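Local coordinates for xyloglucan-specific endo-beta-1,4-glucanase GH12 (Aspergillus niveus, PDB 4NPR), which probably cleaves internal beta-1,4-glucosidic linkages in the backbone of xyloglucan, retaining the beta configuration at the newly formed chain ends, at residues I40-L45 and F86-L91. Residues are numbered along the deposited sequence; the frame is centred on the assembly and turned at random.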
loop_
_atom_site.group_PDB
_atom_site.type_symbol
_atom_site.label_atom_id
_atom_site.label_comp_id
_atom_site.label_asym_id
_atom_site.label_seq_id
_atom_site.Cartn_x
_atom_site.Cartn_y
_atom_site.Cartn_z
ATOM N N ILE A 40 -8.230 10.117 3.233
ATOM C CA ILE A 40 -9.127 10.062 2.112
ATOM C C ILE A 40 -9.049 8.608 1.692
ATOM O O ILE A 40 -7.949 8.035 1.545
ATOM C CB ILE A 40 -8.681 10.969 0.963
ATOM C CG1 ILE A 40 -8.774 12.451 1.369
ATOM C CG2 ILE A 40 -9.575 10.791 -0.261
ATOM C CD1 ILE A 40 -7.981 13.379 0.467
ATOM N N LEU A 41 -10.209 7.987 1.568
ATOM C CA LEU A 41 -10.297 6.596 1.215
ATOM C C LEU A 41 -10.711 6.552 -0.230
ATOM O O LEU A 41 -11.681 7.188 -0.601
ATOM C CB LEU A 41 -11.326 5.900 2.102
ATOM C CG LEU A 41 -11.631 4.429 1.870
ATOM C CD1 LEU A 41 -10.480 3.547 2.318
ATOM C CD2 LEU A 41 -12.860 4.022 2.672
ATOM N N TYR A 42 -10.009 5.768 -1.028
ATOM C CA TYR A 42 -10.143 5.776 -2.491
ATOM C C TYR A 42 -10.501 4.409 -2.999
ATOM O O TYR A 42 -9.990 3.438 -2.497
ATOM C CB TYR A 42 -8.801 6.106 -3.156
ATOM C CG TYR A 42 -8.268 7.495 -2.961
ATOM C CD1 TYR A 42 -8.642 8.534 -3.841
ATOM C CD2 TYR A 42 -7.347 7.787 -1.930
ATOM C CE1 TYR A 42 -8.128 9.815 -3.700
ATOM C CE2 TYR A 42 -6.829 9.081 -1.777
ATOM C CZ TYR A 42 -7.217 10.079 -2.672
ATOM O OH TYR A 42 -6.745 11.355 -2.571
ATOM N N ASN A 43 -11.339 4.357 -4.016
ATOM C CA ASN A 43 -11.633 3.139 -4.761
ATOM C C ASN A 43 -10.512 2.952 -5.820
ATOM O O ASN A 43 -9.892 1.873 -5.902
ATOM C CB ASN A 43 -13.031 3.275 -5.406
ATOM C CG ASN A 43 -13.691 1.958 -5.726
ATOM O OD1 ASN A 43 -13.523 0.968 -5.055
ATOM N ND2 ASN A 43 -14.498 1.972 -6.746
ATOM N N ASN A 44 -10.228 4.000 -6.600
ATOM C CA ASN A 44 -8.999 4.066 -7.415
ATOM C C ASN A 44 -8.833 2.828 -8.320
ATOM O O ASN A 44 -7.897 2.055 -8.196
ATOM C CB ASN A 44 -7.803 4.277 -6.472
ATOM C CG ASN A 44 -6.468 4.440 -7.194
ATOM O OD1 ASN A 44 -6.395 4.917 -8.299
ATOM N ND2 ASN A 44 -5.398 4.047 -6.527
ATOM N N LEU A 45 -9.762 2.671 -9.247
ATOM C CA LEU A 45 -9.758 1.553 -10.166
ATOM C C LEU A 45 -8.872 1.842 -11.396
ATOM O O LEU A 45 -9.227 1.568 -12.529
ATOM C CB LEU A 45 -11.197 1.267 -10.600
ATOM C CG LEU A 45 -12.195 1.013 -9.477
ATOM C CD1 LEU A 45 -13.511 0.466 -10.011
ATOM C CD2 LEU A 45 -11.590 0.004 -8.520
ATOM N N PHE A 86 -6.128 0.026 -6.725
ATOM C CA PHE A 86 -5.435 0.173 -5.499
ATOM C C PHE A 86 -6.281 1.031 -4.579
ATOM O O PHE A 86 -5.960 2.199 -4.326
ATOM C CB PHE A 86 -4.065 0.805 -5.718
ATOM C CG PHE A 86 -3.326 1.050 -4.437
ATOM C CD1 PHE A 86 -3.189 0.009 -3.479
ATOM C CD2 PHE A 86 -2.804 2.297 -4.146
ATOM C CE1 PHE A 86 -2.528 0.227 -2.263
ATOM C CE2 PHE A 86 -2.120 2.517 -2.936
ATOM C CZ PHE A 86 -1.997 1.491 -1.987
ATOM N N ALA A 87 -7.376 0.431 -4.100
ATOM C CA ALA A 87 -8.202 1.036 -3.087
ATOM C C ALA A 87 -7.390 1.029 -1.798
ATOM O O ALA A 87 -6.871 0.006 -1.403
ATOM C CB ALA A 87 -9.459 0.227 -2.885
ATOM N N ASN A 88 -7.335 2.186 -1.151
ATOM C CA ASN A 88 -6.432 2.448 -0.065
ATOM C C ASN A 88 -6.946 3.586 0.754
ATOM O O ASN A 88 -7.715 4.434 0.286
ATOM C CB ASN A 88 -5.064 2.860 -0.601
ATOM C CG ASN A 88 -5.104 4.182 -1.333
ATOM O OD1 ASN A 88 -4.732 5.229 -0.800
ATOM N ND2 ASN A 88 -5.573 4.147 -2.564
ATOM N N ALA A 89 -6.501 3.619 1.997
ATOM C CA ALA A 89 -6.611 4.813 2.831
ATOM C C ALA A 89 -5.270 5.608 2.777
ATOM O O ALA A 89 -4.237 5.071 3.119
ATOM C CB ALA A 89 -6.915 4.412 4.263
ATOM N N ALA A 90 -5.341 6.894 2.425
ATOM C CA ALA A 90 -4.194 7.800 2.345
ATOM C C ALA A 90 -4.242 8.852 3.448
ATOM O O ALA A 90 -5.243 9.546 3.665
ATOM C CB ALA A 90 -4.171 8.488 0.982
ATOM N N LEU A 91 -3.138 8.974 4.148
ATOM C CA LEU A 91 -3.034 9.916 5.227
ATOM C C LEU A 91 -2.783 11.276 4.620
ATOM O O LEU A 91 -1.979 11.382 3.713
ATOM C CB LEU A 91 -1.857 9.548 6.110
ATOM C CG LEU A 91 -1.652 10.451 7.313
ATOM C CD1 LEU A 91 -2.788 10.208 8.299
ATOM C CD2 LEU A 91 -0.271 10.212 7.936
#
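Asn44 reaches across to Phe86 just where strand 39-42 has given way to a turn, and its side chain can be followed atom by atom. CB sits 3.5 Å from Phe86 O, and CG faces the same oxygen at 3.7 Å. With CG anti to the backbone N, the amide carries on over the same peptide, and ND2 donates to Phe86 O at 2.9 Å. The nitrogen comes from above the carbonyl plane, 43° out of it, and passes beside Phe86 CB; amide and phenyl planes stand 71° apart. Phe86 O takes a second bond, from Asn88 ND2 at 2.7 Å, and this one lies close to the plane of the Asn88 amide. The Asn88 amide in turn runs alongside the Tyr42 ring, the two planes only 18° apart, while Ala90 CB meets the ring edge at CE2 (3.9 Å) and Ile40 CG2 lies over one face of the ring, toward its rim.

Beneath these side chains the backbones pair antiparallel. Ile40 and Ala90 exchange two hydrogen bonds, and Tyr42 N donates to Asn88 O at 3.0 Å. Past the strand end, Phe86 N still bonds to Asn44 O (3.1 Å). The other face packs into the jelly-roll sandwich: Leu41 CD1 meets Ala89 CB, and Leu41 touches Phe60 on strand 53-64 of the opposing sheet. Ala87 touches Thr58 of that same strand.

The chemistry is mostly that of amides: Asn44 spans the contact through backbone and side chain, holding its turn to Phe86, while Asn88 ND2 serves the same carbonyl oxygen from within its own segment.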